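Local coordinates for globin domain-containing protein (Pseudomonas aeruginosa, PDB 1TU9) that probably binds oxygen at the iron of a heme b group, as globins do, although its physiological role is not established, at residues Ala5-Cys16 and Asp106-Trp117. Numbering follows the deposited sequence. Where two conformers were deposited one is given.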
ATOM      1  N   ALA A   5      -8.150  14.265  -5.102  1.00  9.88           N
ATOM      2  CA  ALA A   5      -6.964  13.554  -4.595  1.00  9.26           C
ATOM      3  C   ALA A   5      -6.843  12.163  -5.197  1.00  8.33           C
ATOM      4  O   ALA A   5      -5.744  11.723  -5.534  1.00  7.47           O
ATOM      5  CB  ALA A   5      -7.003  13.464  -3.066  1.00  8.91           C
ATOM      6  N   ALA A   6      -7.961  11.460  -5.318  1.00  7.65           N
ATOM      7  CA  ALA A   6      -7.949  10.141  -5.938  1.00  8.08           C
ATOM      8  C   ALA A   6      -7.494  10.230  -7.391  1.00  7.84           C
ATOM      9  O   ALA A   6      -6.743   9.378  -7.848  1.00  7.66           O
ATOM     10  CB  ALA A   6      -9.300   9.470  -5.831  1.00  8.31           C
ATOM     11  N   ASP A   7      -7.929  11.256  -8.117  1.00  7.94           N
ATOM     12  CA  ASP A   7      -7.472  11.432  -9.503  1.00  8.29           C
ATOM     13  C   ASP A   7      -5.960  11.658  -9.554  1.00  7.83           C
ATOM     14  O   ASP A   7      -5.275  11.116 -10.415  1.00  7.95           O
ATOM     15  CB  ASP A   7      -8.149  12.642 -10.152  1.00  9.03           C
ATOM     16  CG  ASP A   7      -9.573  12.391 -10.550  1.00 11.98           C
ATOM     17  OD1 ASP A   7      -9.974  11.226 -10.712  1.00 14.30           O
ATOM     18  OD2 ASP A   7     -10.352  13.342 -10.759  1.00 16.99           O
ATOM     19  N   ARG A   8      -5.428  12.467  -8.652  1.00  7.74           N
ATOM     20  CA  ARG A   8      -3.996  12.727  -8.602  1.00  8.89           C
ATOM     21  C   ARG A   8      -3.241  11.419  -8.367  1.00  6.61           C
ATOM     22  O   ARG A   8      -2.219  11.147  -9.009  1.00  6.48           O
ATOM     23  CB  ARG A   8      -3.658  13.717  -7.485  1.00  9.59           C
ATOM     24  CG  ARG A   8      -4.399  15.024  -7.486  1.00 15.62           C
ATOM     25  CD  ARG A   8      -3.843  16.010  -6.510  1.00 17.40           C
ATOM     26  NE  ARG A   8      -2.604  16.461  -7.095  1.00 20.32           N
ATOM     27  CZ  ARG A   8      -2.380  17.635  -7.669  1.00 21.91           C
ATOM     28  NH1 ARG A   8      -3.275  18.619  -7.650  1.00 20.82           N
ATOM     29  NH2 ARG A   8      -1.200  17.835  -8.220  1.00 22.18           N
ATOM     30  N   VAL A   9      -3.736  10.613  -7.439  1.00  5.98           N
ATOM     31  CA  VAL A   9      -3.122   9.326  -7.177  1.00  6.17           C
ATOM     32  C   VAL A   9      -3.228   8.400  -8.395  1.00  5.65           C
ATOM     33  O   VAL A   9      -2.262   7.728  -8.734  1.00  6.17           O
ATOM     34  CB  VAL A   9      -3.731   8.687  -5.924  1.00  5.82           C
ATOM     35  CG1 VAL A   9      -3.347   7.222  -5.789  1.00  6.70           C
ATOM     36  CG2 VAL A   9      -3.301   9.466  -4.684  1.00  6.93           C
ATOM     37  N   MET A  10      -4.374   8.355  -9.061  1.00  5.80           N
ATOM     38  CA  MET A  10      -4.501   7.495 -10.234  1.00  6.41           C
ATOM     39  C   MET A  10      -3.504   7.909 -11.315  1.00  6.02           C
ATOM     40  O   MET A  10      -2.888   7.058 -11.947  1.00  6.76           O
ATOM     41  CB  MET A  10      -5.925   7.510 -10.790  1.00  6.25           C
ATOM     42  CG  MET A  10      -6.897   6.771  -9.908  1.00  7.24           C
ATOM     43  SD  MET A  10      -8.504   6.495 -10.618  1.00  8.56           S
ATOM     44  CE  MET A  10      -9.190   8.150 -10.641  1.00 10.64           C
ATOM     45  N   GLN A  11      -3.337   9.208 -11.541  1.00  6.32           N
ATOM     46  CA  GLN A  11      -2.407   9.676 -12.568  1.00  7.22           C
ATOM     47  C   GLN A  11      -0.989   9.256 -12.211  1.00  6.86           C
ATOM     48  O   GLN A  11      -0.244   8.736 -13.045  1.00  6.90           O
ATOM     49  CB  GLN A  11      -2.498  11.189 -12.691  1.00  7.71           C
ATOM     50  CG  GLN A  11      -3.833  11.679 -13.261  1.00  9.55           C
ATOM     51  CD  GLN A  11      -4.008  13.173 -13.186  1.00 12.11           C
ATOM     52  OE1 GLN A  11      -3.023  13.909 -13.105  1.00 18.02           O
ATOM     53  NE2 GLN A  11      -5.253  13.631 -13.223  1.00 13.35           N
ATOM     54  N   SER A  12      -0.631   9.449 -10.951  1.00  6.52           N
ATOM     55  CA  SER A  12       0.688   9.065 -10.457  1.00  6.44           C
ATOM     56  C   SER A  12       0.906   7.554 -10.531  1.00  6.03           C
ATOM     57  O   SER A  12       1.961   7.089 -10.981  1.00  6.19           O
ATOM     58  CB  SER A  12       0.865   9.571  -9.034  1.00  6.52           C
ATOM     59  OG  SER A  12       2.061   9.094  -8.455  1.00  6.38           O
ATOM     60  N   TYR A  13      -0.091   6.783 -10.133  1.00  5.71           N
ATOM     61  CA  TYR A  13       0.029   5.336 -10.122  1.00  6.03           C
ATOM     62  C   TYR A  13       0.173   4.793 -11.543  1.00  6.25           C
ATOM     63  O   TYR A  13       0.859   3.814 -11.755  1.00  6.45           O
ATOM     64  CB  TYR A  13      -1.176   4.720  -9.445  1.00  6.02           C
ATOM     65  CG  TYR A  13      -1.067   3.244  -9.111  1.00  5.87           C
ATOM     66  CD1 TYR A  13       0.037   2.733  -8.441  1.00  6.73           C
ATOM     67  CD2 TYR A  13      -2.112   2.380  -9.396  1.00  7.94           C
ATOM     68  CE1 TYR A  13       0.098   1.396  -8.082  1.00  7.20           C
ATOM     69  CE2 TYR A  13      -2.058   1.035  -9.041  1.00  7.30           C
ATOM     70  CZ  TYR A  13      -0.946   0.554  -8.384  1.00  7.59           C
ATOM     71  OH  TYR A  13      -0.855  -0.767  -7.981  1.00  8.71           O
ATOM     72  N   GLY A  14      -0.460   5.428 -12.524  1.00  6.57           N
ATOM     73  CA  GLY A  14      -0.268   5.037 -13.905  1.00  6.78           C
ATOM     74  C   GLY A  14       1.167   5.195 -14.335  1.00  6.93           C
ATOM     75  O   GLY A  14       1.731   4.296 -14.967  1.00  7.54           O
ATOM     76  N   ARG A  15       1.780   6.320 -13.993  1.00  6.66           N
ATOM     77  CA  ARG A  15       3.193   6.522 -14.276  1.00  7.63           C
ATOM     78  C   ARG A  15       4.062   5.516 -13.514  1.00  6.78           C
ATOM     79  O   ARG A  15       5.038   5.029 -14.056  1.00  7.99           O
ATOM     80  CB  ARG A  15       3.627   7.953 -13.977  1.00  7.85           C
ATOM     81  CG  ARG A  15       2.995   8.984 -14.900  1.00  8.43           C
ATOM     82  CD  ARG A  15       3.505  10.400 -14.707  1.00  9.80           C
ATOM     83  NE  ARG A  15       3.133  10.969 -13.423  1.00  9.69           N
ATOM     84  CZ  ARG A  15       2.041  11.677 -13.172  1.00 11.98           C
ATOM     85  NH1 ARG A  15       1.125  11.896 -14.095  1.00 14.25           N
ATOM     86  NH2 ARG A  15       1.855  12.128 -11.947  1.00 13.12           N
ATOM     87  N   CYS A  16       3.705   5.186 -12.277  1.00  6.52           N
ATOM     88  CA  CYS A  16       4.483   4.234 -11.493  1.00  6.84           C
ATOM     89  C   CYS A  16       4.437   2.838 -12.099  1.00  6.84           C
ATOM     90  O   CYS A  16       5.468   2.172 -12.225  1.00  7.51           O
ATOM     91  CB  CYS A  16       3.980   4.170 -10.054  1.00  6.68           C
ATOM     92  SG  CYS A  16       4.349   5.621  -9.048  1.00  7.64           S
ATOM     93  N   ASP A 106       7.771   8.045 -10.342  1.00  8.01           N
ATOM     94  CA  ASP A 106       6.852   9.002 -10.928  1.00  8.07           C
ATOM     95  C   ASP A 106       7.653  10.266 -11.198  1.00  8.51           C
ATOM     96  O   ASP A 106       7.967  11.026 -10.274  1.00  8.90           O
ATOM     97  CB  ASP A 106       5.709   9.275  -9.951  1.00  7.28           C
ATOM     98  CG  ASP A 106       4.775  10.344 -10.429  1.00  7.15           C
ATOM     99  OD1 ASP A 106       5.031  10.947 -11.512  1.00  7.74           O
ATOM    100  OD2 ASP A 106       3.773  10.645  -9.743  1.00  8.00           O
ATOM    101  N   ARG A 107       7.973  10.504 -12.470  1.00  9.64           N
ATOM    102  CA  ARG A 107       8.806  11.646 -12.842  1.00 11.87           C
ATOM    103  C   ARG A 107       8.184  12.996 -12.499  1.00 11.37           C
ATOM    104  O   ARG A 107       8.897  13.989 -12.448  1.00 12.55           O
ATOM    105  CB  ARG A 107       9.116  11.618 -14.346  1.00 12.67           C
ATOM    106  CG  ARG A 107       7.905  11.846 -15.228  1.00 16.03           C
ATOM    107  CD  ARG A 107       8.222  11.851 -16.711  1.00 19.21           C
ATOM    108  NE  ARG A 107       8.222  10.499 -17.259  1.00 25.08           N
ATOM    109  CZ  ARG A 107       7.137   9.827 -17.649  1.00 29.91           C
ATOM    110  NH1 ARG A 107       5.926  10.367 -17.568  1.00 31.39           N
ATOM    111  NH2 ARG A 107       7.274   8.599 -18.129  1.00 25.87           N
ATOM    112  N   ASP A 108       6.868  13.033 -12.319  1.00 10.55           N
ATOM    113  CA  ASP A 108       6.142  14.264 -11.991  1.00 11.24           C
ATOM    114  C   ASP A 108       5.824  14.399 -10.502  1.00 11.11           C
ATOM    115  O   ASP A 108       5.114  15.320 -10.108  1.00 12.06           O
ATOM    116  CB  ASP A 108       4.835  14.324 -12.779  1.00 11.62           C
ATOM    117  CG  ASP A 108       5.051  14.363 -14.263  1.00 14.32           C
ATOM    118  OD1 ASP A 108       6.090  14.895 -14.722  1.00 15.72           O
ATOM    119  OD2 ASP A 108       4.209  13.888 -15.042  1.00 17.56           O
ATOM    120  N   CYS A 109       6.344  13.493  -9.677  1.00 10.88           N
ATOM    121  CA  CYS A 109       6.081  13.520  -8.243  1.00 11.01           C
ATOM    122  C   CYS A 109       6.503  14.854  -7.639  1.00 11.02           C
ATOM    123  O   CYS A 109       7.604  15.346  -7.894  1.00 12.00           O
ATOM    124  CB  CYS A 109       6.824  12.394  -7.532  1.00 11.57           C
ATOM    125  SG  CYS A 109       6.283  12.171  -5.828  1.00 12.53           S
ATOM    126  N   ASP A 110       5.590  15.444  -6.876  1.00 10.83           N
ATOM    127  CA  ASP A 110       5.845  16.675  -6.139  1.00 10.33           C
ATOM    128  C   ASP A 110       5.109  16.606  -4.808  1.00  9.47           C
ATOM    129  O   ASP A 110       4.533  15.572  -4.466  1.00  8.92           O
ATOM    130  CB  ASP A 110       5.471  17.909  -6.978  1.00 10.78           C
ATOM    131  CG  ASP A 110       4.020  17.949  -7.399  1.00 12.69           C
ATOM    132  OD1 ASP A 110       3.159  17.263  -6.813  1.00 13.53           O
ATOM    133  OD2 ASP A 110       3.643  18.694  -8.332  1.00 16.89           O
ATOM    134  N   ALA A 111       5.155  17.689  -4.036  1.00  8.87           N
ATOM    135  CA  ALA A 111       4.514  17.686  -2.723  1.00  8.32           C
ATOM    136  C   ALA A 111       3.032  17.371  -2.811  1.00  8.24           C
ATOM    137  O   ALA A 111       2.518  16.647  -1.986  1.00  7.95           O
ATOM    138  CB  ALA A 111       4.736  19.003  -2.009  1.00  9.13           C
ATOM    139  N   GLU A 112       2.342  17.928  -3.793  1.00  7.98           N
ATOM    140  CA  GLU A 112       0.928  17.655  -3.965  1.00  8.26           C
ATOM    141  C   GLU A 112       0.668  16.168  -4.211  1.00  7.84           C
ATOM    142  O   GLU A 112      -0.262  15.602  -3.655  1.00  7.64           O
ATOM    143  CB  GLU A 112       0.365  18.487  -5.112  1.00  9.33           C
ATOM    144  CG  GLU A 112       0.266  19.969  -4.781  1.00 13.12           C
ATOM    145  CD  GLU A 112      -0.977  20.347  -3.991  1.00 17.66           C
ATOM    146  OE1 GLU A 112      -1.079  21.531  -3.621  1.00 20.76           O
ATOM    147  OE2 GLU A 112      -1.850  19.482  -3.725  1.00 20.87           O
ATOM    148  N   THR A 113       1.501  15.535  -5.030  1.00  7.59           N
ATOM    149  CA  THR A 113       1.347  14.108  -5.329  1.00  8.00           C
ATOM    150  C   THR A 113       1.527  13.296  -4.059  1.00  7.44           C
ATOM    151  O   THR A 113       0.753  12.383  -3.773  1.00  7.36           O
ATOM    152  CB  THR A 113       2.422  13.662  -6.329  1.00  8.26           C
ATOM    153  OG1 THR A 113       2.450  14.547  -7.451  1.00 12.61           O
ATOM    154  CG2 THR A 113       2.137  12.283  -6.893  1.00  9.61           C
ATOM    155  N   ARG A 114       2.575  13.606  -3.306  1.00  8.09           N
ATOM    156  CA  ARG A 114       2.887  12.840  -2.105  1.00  9.14           C
ATOM    157  C   ARG A 114       1.776  12.964  -1.081  1.00  8.43           C
ATOM    158  O   ARG A 114       1.368  11.993  -0.464  1.00  7.70           O
ATOM    159  CB  ARG A 114       4.251  13.265  -1.548  1.00  9.96           C
ATOM    160  CG  ARG A 114       5.355  12.727  -2.446  1.00 13.01           C
ATOM    161  CD  ARG A 114       6.748  12.774  -1.938  1.00 16.85           C
ATOM    162  NE  ARG A 114       7.288  14.095  -2.138  1.00 19.74           N
ATOM    163  CZ  ARG A 114       7.418  14.995  -1.195  1.00 21.49           C
ATOM    164  NH1 ARG A 114       7.089  14.703   0.057  1.00 21.79           N
ATOM    165  NH2 ARG A 114       7.915  16.185  -1.505  1.00 21.87           N
ATOM    166  N   ASP A 115       1.239  14.166  -0.895  0.50  8.30           N
ATOM    167  CA  ASP A 115       0.140  14.359   0.064  0.50  8.63           C
ATOM    168  C   ASP A 115      -1.138  13.672  -0.386  0.50  7.69           C
ATOM    169  O   ASP A 115      -1.930  13.195   0.433  0.50  7.26           O
ATOM    170  CB  ASP A 115      -0.136  15.846   0.301  0.50  9.51           C
ATOM    171  CG  ASP A 115       0.615  16.393   1.480  0.50 11.93           C
ATOM    172  OD1 ASP A 115       0.646  17.624   1.645  0.50 15.25           O
ATOM    173  OD2 ASP A 115       1.210  15.674   2.301  0.50 15.60           O
ATOM    174  N   ALA A 116      -1.366  13.630  -1.688  1.00  7.17           N
ATOM    175  CA  ALA A 116      -2.521  12.910  -2.196  1.00  7.13           C
ATOM    176  C   ALA A 116      -2.391  11.410  -1.921  1.00  6.37           C
ATOM    177  O   ALA A 116      -3.345  10.772  -1.502  1.00  6.74           O
ATOM    178  CB  ALA A 116      -2.717  13.182  -3.682  1.00  6.91           C
ATOM    179  N   TRP A 117      -1.204  10.853  -2.130  1.00  6.40           N
ATOM    180  CA  TRP A 117      -0.982   9.446  -1.803  1.00  6.46           C
ATOM    181  C   TRP A 117      -1.225   9.185  -0.320  1.00  6.53           C
ATOM    182  O   TRP A 117      -1.882   8.217   0.042  1.00  6.72           O
ATOM    183  CB  TRP A 117       0.440   9.012  -2.171  1.00  6.24           C
ATOM    184  CG  TRP A 117       0.612   8.570  -3.589  1.00  5.91           C
ATOM    185  CD1 TRP A 117       1.160   9.272  -4.619  1.00  6.40           C
ATOM    186  CD2 TRP A 117       0.233   7.304  -4.127  1.00  5.77           C
ATOM    187  NE1 TRP A 117       1.150   8.510  -5.762  1.00  6.32           N
ATOM    188  CE2 TRP A 117       0.587   7.293  -5.484  1.00  6.10           C
ATOM    189  CE3 TRP A 117      -0.361   6.159  -3.586  1.00  6.61           C
ATOM    190  CZ2 TRP A 117       0.383   6.189  -6.299  1.00  6.68           C
ATOM    191  CZ3 TRP A 117      -0.584   5.073  -4.395  1.00  6.43           C
ATOM    192  CH2 TRP A 117      -0.202   5.091  -5.742  1.00  6.96           C
TER
HETATM  193  O   HOH W   1       0.560  15.179  -9.082  1.00 22.70           O
HETATM  194  O   HOH W   2       0.963  19.650  -8.791  1.00 31.90           O
HETATM  195  O   HOH W   3       2.550  13.068  -9.800  1.00 24.70           O
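Ser12 and Asp106 meet because both extend away from their own backbone nitrogens: OG of Ser12 is trans to N (chi1 173°), as is CG of Asp106. The small hydroxyl suits the place because it can both donate and accept: Ser12 OG gives its proton to Asp106 OD2 at 2.6 Å, on the anti side but tilted out of the carboxylate plane, and accepts from Trp117 NE1 at 2.9 Å, with OG in the plane of the indole and the bond nearly straight (171°). Arg15, its chain bent at chi3, grips Asp106 side-on, Arg15 NE to Asp106 OD1 at 2.7 Å and NH2 to OD2 at 3.3 Å. Asp108 N reaches Asp106 OD1 from the face opposite Arg15 NE, closing an Asx turn just after helix 90-105, while Asp108 OD2 hangs over one guanidinium face as a charge partner. In globin terms this is the first helix, A, crossing the start of the last, H; the axes of segments 5-16 and 111-117 pass 8.6 Å apart at -108°. Ala116 suits the crossing: its bare methyl lets helix 5-16 approach, with Val9 CG2 3.9 Å from Ala116 CB. The other Val9 methyl, CG1, sits almost on the normal of Trp117's six-membered ring, 3.6 Å from its centroid, a CH-pi contact. Tyr13 CD1 meets the indole at its edge, while the Tyr13 hydroxyl hydrogen-bonds to Arg54 O on helix 46-64; Val102 of helix 90-105 touches both Ser12 and Trp117.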